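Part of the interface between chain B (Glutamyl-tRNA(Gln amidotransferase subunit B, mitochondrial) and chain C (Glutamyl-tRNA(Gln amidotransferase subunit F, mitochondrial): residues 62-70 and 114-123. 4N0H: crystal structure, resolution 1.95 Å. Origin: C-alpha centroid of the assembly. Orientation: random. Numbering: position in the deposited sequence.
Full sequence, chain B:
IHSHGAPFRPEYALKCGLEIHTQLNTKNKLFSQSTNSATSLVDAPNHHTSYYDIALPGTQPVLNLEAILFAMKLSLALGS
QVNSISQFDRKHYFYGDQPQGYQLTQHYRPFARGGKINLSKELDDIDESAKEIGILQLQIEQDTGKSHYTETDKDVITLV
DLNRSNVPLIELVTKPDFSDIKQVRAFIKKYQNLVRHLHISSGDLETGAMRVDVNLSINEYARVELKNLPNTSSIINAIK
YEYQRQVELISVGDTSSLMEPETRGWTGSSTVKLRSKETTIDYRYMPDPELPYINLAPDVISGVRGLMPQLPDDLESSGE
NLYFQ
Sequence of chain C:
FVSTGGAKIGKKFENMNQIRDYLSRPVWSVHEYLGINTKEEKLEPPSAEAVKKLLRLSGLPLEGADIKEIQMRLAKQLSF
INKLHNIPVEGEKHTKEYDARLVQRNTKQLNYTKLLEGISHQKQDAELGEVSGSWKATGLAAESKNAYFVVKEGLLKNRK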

ATOM      1  N   VAL B  62      -8.577   8.146   3.560  1.00 21.89           N
ATOM      2  CA  VAL B  62      -8.205   9.461   4.094  1.00 22.44           C
ATOM      3  C   VAL B  62      -8.877   9.645   5.456  1.00 22.04           C
ATOM      4  O   VAL B  62     -10.106   9.578   5.567  1.00 19.80           O
ATOM      5  N   LEU B  63      -8.076   9.868   6.494  1.00 19.76           N
ATOM      6  CA  LEU B  63      -8.602   9.941   7.855  1.00 17.27           C
ATOM      7  C   LEU B  63      -9.542  11.128   8.098  1.00 24.19           C
ATOM      8  O   LEU B  63      -9.228  12.276   7.763  1.00 23.01           O
ATOM      9  N   ASN B  64     -10.708  10.827   8.667  1.00 21.30           N
ATOM     10  CA  ASN B  64     -11.649  11.838   9.117  1.00 25.21           C
ATOM     11  C   ASN B  64     -11.146  12.403  10.441  1.00 25.08           C
ATOM     12  O   ASN B  64     -11.078  11.685  11.440  1.00 24.04           O
ATOM     13  N   LEU B  65     -10.796  13.684  10.445  1.00 25.46           N
ATOM     14  CA  LEU B  65     -10.209  14.309  11.629  1.00 26.24           C
ATOM     15  C   LEU B  65     -11.195  14.446  12.788  1.00 26.01           C
ATOM     16  O   LEU B  65     -10.792  14.591  13.942  1.00 25.50           O
ATOM     17  N   GLU B  66     -12.488  14.391  12.491  1.00 25.45           N
ATOM     18  CA  GLU B  66     -13.485  14.456  13.552  1.00 24.39           C
ATOM     19  C   GLU B  66     -13.362  13.263  14.504  1.00 25.16           C
ATOM     20  O   GLU B  66     -13.660  13.372  15.698  1.00 27.18           O
ATOM     21  N   ALA B  67     -12.911  12.128  13.976  1.00 25.81           N
ATOM     22  CA  ALA B  67     -12.682  10.945  14.802  1.00 29.47           C
ATOM     23  C   ALA B  67     -11.542  11.178  15.794  1.00 26.74           C
ATOM     24  O   ALA B  67     -11.575  10.676  16.919  1.00 24.83           O
ATOM     25  N   ILE B  68     -10.536  11.940  15.375  1.00 23.86           N
ATOM     26  CA  ILE B  68      -9.461  12.340  16.283  1.00 27.15           C
ATOM     27  C   ILE B  68      -9.998  13.223  17.411  1.00 24.62           C
ATOM     28  O   ILE B  68      -9.655  13.040  18.579  1.00 26.10           O
ATOM     29  N   LEU B  69     -10.837  14.189  17.053  1.00 25.39           N
ATOM     30  CA  LEU B  69     -11.404  15.101  18.039  1.00 25.50           C
ATOM     31  C   LEU B  69     -12.223  14.332  19.073  1.00 26.45           C
ATOM     32  O   LEU B  69     -12.094  14.556  20.280  1.00 27.43           O
ATOM     33  N   PHE B  70     -13.058  13.418  18.588  1.00 23.94           N
ATOM     34  CA  PHE B  70     -13.906  12.612  19.454  1.00 24.07           C
ATOM     35  C   PHE B  70     -13.043  11.759  20.375  1.00 25.95           C
ATOM     36  O   PHE B  70     -13.302  11.673  21.571  1.00 28.39           O
TER
ATOM     37  N   LYS C 114      -5.186  23.640  13.081  1.00 40.66           N
ATOM     38  CA  LYS C 114      -5.195  22.784  11.897  1.00 41.53           C
ATOM     39  C   LYS C 114      -6.180  21.632  12.047  1.00 39.94           C
ATOM     40  O   LYS C 114      -6.831  21.238  11.078  1.00 37.48           O
ATOM     41  N   LEU C 115      -6.281  21.095  13.262  1.00 36.62           N
ATOM     42  CA  LEU C 115      -7.273  20.072  13.579  1.00 33.93           C
ATOM     43  C   LEU C 115      -8.667  20.598  13.258  1.00 34.84           C
ATOM     44  O   LEU C 115      -9.429  19.959  12.534  1.00 32.75           O
ATOM     45  N   LEU C 116      -8.985  21.771  13.794  1.00 36.94           N
ATOM     46  CA  LEU C 116     -10.305  22.371  13.637  1.00 39.95           C
ATOM     47  C   LEU C 116     -10.551  22.917  12.232  1.00 40.52           C
ATOM     48  O   LEU C 116     -11.682  22.902  11.747  1.00 40.31           O
ATOM     49  N   GLU C 117      -9.499  23.411  11.584  1.00 40.23           N
ATOM     50  CA  GLU C 117      -9.624  23.899  10.215  1.00 45.07           C
ATOM     51  C   GLU C 117      -9.815  22.733   9.252  1.00 45.15           C
ATOM     52  O   GLU C 117     -10.614  22.811   8.318  1.00 49.05           O
ATOM     53  N   GLY C 118      -9.076  21.655   9.487  1.00 37.99           N
ATOM     54  CA  GLY C 118      -9.200  20.453   8.683  1.00 38.49           C
ATOM     55  C   GLY C 118     -10.614  19.908   8.741  1.00 38.05           C
ATOM     56  O   GLY C 118     -11.201  19.588   7.710  1.00 40.05           O
ATOM     57  N   ILE C 119     -11.160  19.820   9.952  1.00 35.54           N
ATOM     58  CA  ILE C 119     -12.534  19.374  10.163  1.00 37.01           C
ATOM     59  C   ILE C 119     -13.538  20.236   9.409  1.00 43.77           C
ATOM     60  O   ILE C 119     -14.421  19.718   8.724  1.00 45.64           O
ATOM     61  N   SER C 120     -13.391  21.553   9.527  1.00 43.84           N
ATOM     62  CA  SER C 120     -14.329  22.492   8.920  1.00 44.34           C
ATOM     63  C   SER C 120     -14.328  22.439   7.392  1.00 44.13           C
ATOM     64  O   SER C 120     -15.320  22.788   6.753  1.00 45.73           O
ATOM     65  N   HIS C 121     -13.215  22.008   6.809  1.00 46.32           N
ATOM     66  CA  HIS C 121     -13.085  21.944   5.356  1.00 45.02           C
ATOM     67  C   HIS C 121     -13.325  20.542   4.793  1.00 47.23           C
ATOM     68  O   HIS C 121     -13.066  20.289   3.619  1.00 47.96           O
ATOM     69  N   GLN C 122     -13.810  19.633   5.631  1.00 46.68           N
ATOM     70  CA  GLN C 122     -14.139  18.287   5.169  1.00 40.69           C
ATOM     71  C   GLN C 122     -15.509  18.284   4.503  1.00 41.47           C
ATOM     72  O   GLN C 122     -16.459  18.868   5.018  1.00 40.77           O
ATOM     73  N   LYS C 123     -15.600  17.645   3.343  1.00 41.01           N
ATOM     74  CA  LYS C 123     -16.847  17.620   2.589  1.00 38.58           C
ATOM     75  C   LYS C 123     -16.901  16.399   1.685  1.00 32.93           C
ATOM     76  O   LYS C 123     -15.888  15.739   1.452  1.00 29.98           O
TER

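The polar centre of this contact is the side chain of C:Gln122, which lies just beyond the C-terminal end of the helix in its stretch and points toward the start of the helix in chain B. With chi1 m and chi2 t this side chain extends far enough for its amide to pair at both ends: C:Gln122 NE2 donates to B:Asn64 OD1 (2.9 Å), while C:Gln122 OE1 accepts from the backbone B:Leu65 N (3.0 Å, nearly linear at 168°). B:Asn64, chi1 t, is the N-cap residue, and its OD1 also accepts from B:Glu66 N at 2.9 Å. One oxygen thus serves both the cap and the interface, and the amide hydrogens of B:Leu65 and B:Glu66, which lack partners in a preceding helical turn, are both satisfied. B:Asn64 ND2 is bonded elsewhere in the structure.

Beside this polar cluster the helices cross at 134° and pack through aliphatic side chains. B:Leu65 (m, t) points toward chain C; its CB lies 3.8 Å from C:Ile119 CG1 and 3.9 Å from C:Leu115 CD2, and its CD1 rests 3.9 Å from C:Gly118 CA, where a CB would clash with that methyl. One turn on, B:Leu69 (t, p) places CD2 3.9 Å from C:Ile119 CD1 and CD1 4.2 Å from C:Leu115 CD1.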

ATOM      1  CB  VAL B  62      -8.631  10.614   3.161  1.00 24.18           C
ATOM      2  CG1 VAL B  62      -8.312  11.958   3.800  1.00 27.67           C
ATOM      3  CG2 VAL B  62      -7.953  10.489   1.793  1.00 24.52           C
ATOM      4  CB  LEU B  63      -7.459   9.939   8.878  1.00 19.19           C
ATOM      5  CG  LEU B  63      -7.881   9.959  10.351  1.00 22.52           C
ATOM      6  CD1 LEU B  63      -8.783   8.780  10.674  1.00 21.15           C
ATOM      7  CD2 LEU B  63      -6.648   9.967  11.252  1.00 29.44           C
ATOM      8  CB  ASN B  64     -13.028  11.205   9.310  1.00 30.33           C
ATOM      9  CG  ASN B  64     -14.108  12.223   9.652  1.00 29.07           C
ATOM     10  OD1 ASN B  64     -13.830  13.323  10.138  1.00 26.75           O
ATOM     11  ND2 ASN B  64     -15.352  11.851   9.401  1.00 26.11           N
ATOM     12  CB  LEU B  65      -9.585  15.660  11.272  1.00 25.30           C
ATOM     13  CG  LEU B  65      -8.470  15.589  10.223  1.00 29.91           C
ATOM     14  CD1 LEU B  65      -7.903  16.973   9.938  1.00 33.20           C
ATOM     15  CD2 LEU B  65      -7.359  14.639  10.656  1.00 30.80           C
ATOM     16  CB  GLU B  66     -14.905  14.556  12.979  1.00 27.94           C
ATOM     17  CG  GLU B  66     -15.954  14.942  14.018  1.00 36.90           C
ATOM     18  CD  GLU B  66     -17.315  15.234  13.412  1.00 43.29           C
ATOM     19  OE1 GLU B  66     -18.027  16.109  13.955  1.00 43.86           O
ATOM     20  OE2 GLU B  66     -17.681  14.589  12.403  1.00 41.64           O
ATOM     21  CB  ALA B  67     -12.399   9.723  13.936  1.00 29.45           C
ATOM     22  CB  ILE B  68      -8.350  13.107  15.546  1.00 30.17           C
ATOM     23  CG1 ILE B  68      -7.611  12.192  14.571  1.00 30.16           C
ATOM     24  CG2 ILE B  68      -7.361  13.721  16.538  1.00 28.05           C
ATOM     25  CD1 ILE B  68      -6.504  12.907  13.828  1.00 34.76           C
ATOM     26  CB  LEU B  69     -12.275  16.157  17.351  1.00 29.29           C
ATOM     27  CG  LEU B  69     -13.004  17.147  18.261  1.00 36.34           C
ATOM     28  CD1 LEU B  69     -12.010  18.044  18.981  1.00 38.40           C
ATOM     29  CD2 LEU B  69     -14.006  17.976  17.471  1.00 38.56           C
ATOM     30  CB  PHE B  70     -14.850  11.717  18.639  1.00 24.33           C
ATOM     31  CG  PHE B  70     -16.069  12.429  18.106  1.00 22.70           C
ATOM     32  CD1 PHE B  70     -16.098  13.810  17.997  1.00 27.26           C
ATOM     33  CD2 PHE B  70     -17.188  11.709  17.714  1.00 28.89           C
ATOM     34  CE1 PHE B  70     -17.219  14.461  17.502  1.00 29.09           C
ATOM     35  CE2 PHE B  70     -18.318  12.351  17.216  1.00 28.13           C
ATOM     36  CZ  PHE B  70     -18.332  13.730  17.112  1.00 32.62           C
TER
ATOM     37  CB  LYS C 114      -3.793  22.249  11.598  1.00 45.23           C
ATOM     38  CG  LYS C 114      -2.823  23.325  11.154  1.00 52.02           C
ATOM     39  CD  LYS C 114      -3.437  24.182  10.063  1.00 58.87           C
ATOM     40  CE  LYS C 114      -2.575  25.394   9.758  1.00 62.28           C
ATOM     41  NZ  LYS C 114      -3.130  26.190   8.629  1.00 62.67           N
ATOM     42  CB  LEU C 115      -7.197  19.699  15.062  1.00 34.85           C
ATOM     43  CG  LEU C 115      -7.649  18.316  15.556  1.00 40.49           C
ATOM     44  CD1 LEU C 115      -8.414  18.426  16.874  1.00 37.90           C
ATOM     45  CD2 LEU C 115      -8.445  17.529  14.524  1.00 39.81           C
ATOM     46  CB  LEU C 116     -10.516  23.475  14.676  1.00 43.60           C
ATOM     47  CG  LEU C 116     -11.252  23.079  15.960  1.00 45.57           C
ATOM     48  CD1 LEU C 116     -10.712  21.790  16.538  1.00 46.72           C
ATOM     49  CD2 LEU C 116     -11.173  24.199  16.983  1.00 47.90           C
ATOM     50  CB  GLU C 117      -8.400  24.718   9.808  1.00 51.90           C
ATOM     51  CG  GLU C 117      -8.467  25.257   8.389  1.00 60.83           C
ATOM     52  CD  GLU C 117      -7.372  26.266   8.094  1.00 69.30           C
ATOM     53  OE1 GLU C 117      -6.181  25.917   8.244  1.00 68.85           O
ATOM     54  OE2 GLU C 117      -7.706  27.411   7.719  1.00 73.78           O
ATOM     55  CB  ILE C 119     -12.903  19.374  11.666  1.00 37.00           C
ATOM     56  CG1 ILE C 119     -12.163  18.258  12.403  1.00 31.84           C
ATOM     57  CG2 ILE C 119     -14.405  19.212  11.864  1.00 35.51           C
ATOM     58  CD1 ILE C 119     -12.478  18.200  13.888  1.00 28.66           C
ATOM     59  CB  SER C 120     -14.031  23.920   9.391  1.00 48.94           C
ATOM     60  OG  SER C 120     -12.864  24.428   8.767  1.00 51.20           O
ATOM     61  CB  HIS C 121     -11.711  22.450   4.918  1.00 51.05           C
ATOM     62  CG  HIS C 121     -11.508  23.915   5.150  1.00 59.57           C
ATOM     63  ND1 HIS C 121     -10.400  24.594   4.689  1.00 62.92           N
ATOM     64  CD2 HIS C 121     -12.272  24.830   5.792  1.00 60.41           C
ATOM     65  CE1 HIS C 121     -10.491  25.866   5.040  1.00 65.40           C
ATOM     66  NE2 HIS C 121     -11.615  26.035   5.710  1.00 62.95           N
ATOM     67  CB  GLN C 122     -14.090  17.286   6.324  1.00 39.68           C
ATOM     68  CG  GLN C 122     -12.679  17.018   6.824  1.00 38.79           C
ATOM     69  CD  GLN C 122     -12.621  15.968   7.921  1.00 40.35           C
ATOM     70  OE1 GLN C 122     -11.590  15.315   8.116  1.00 30.25           O
ATOM     71  NE2 GLN C 122     -13.732  15.800   8.648  1.00 41.30           N
ATOM     72  CB  LYS C 123     -16.993  18.896   1.759  1.00 43.49           C
ATOM     73  CG  LYS C 123     -16.008  18.996   0.609  1.00 50.28           C
ATOM     74  CD  LYS C 123     -15.792  20.438   0.184  1.00 56.10           C
ATOM     75  CE  LYS C 123     -15.089  21.220   1.281  1.00 63.06           C
ATOM     76  NZ  LYS C 123     -14.730  22.598   0.851  1.00 67.14           N
TER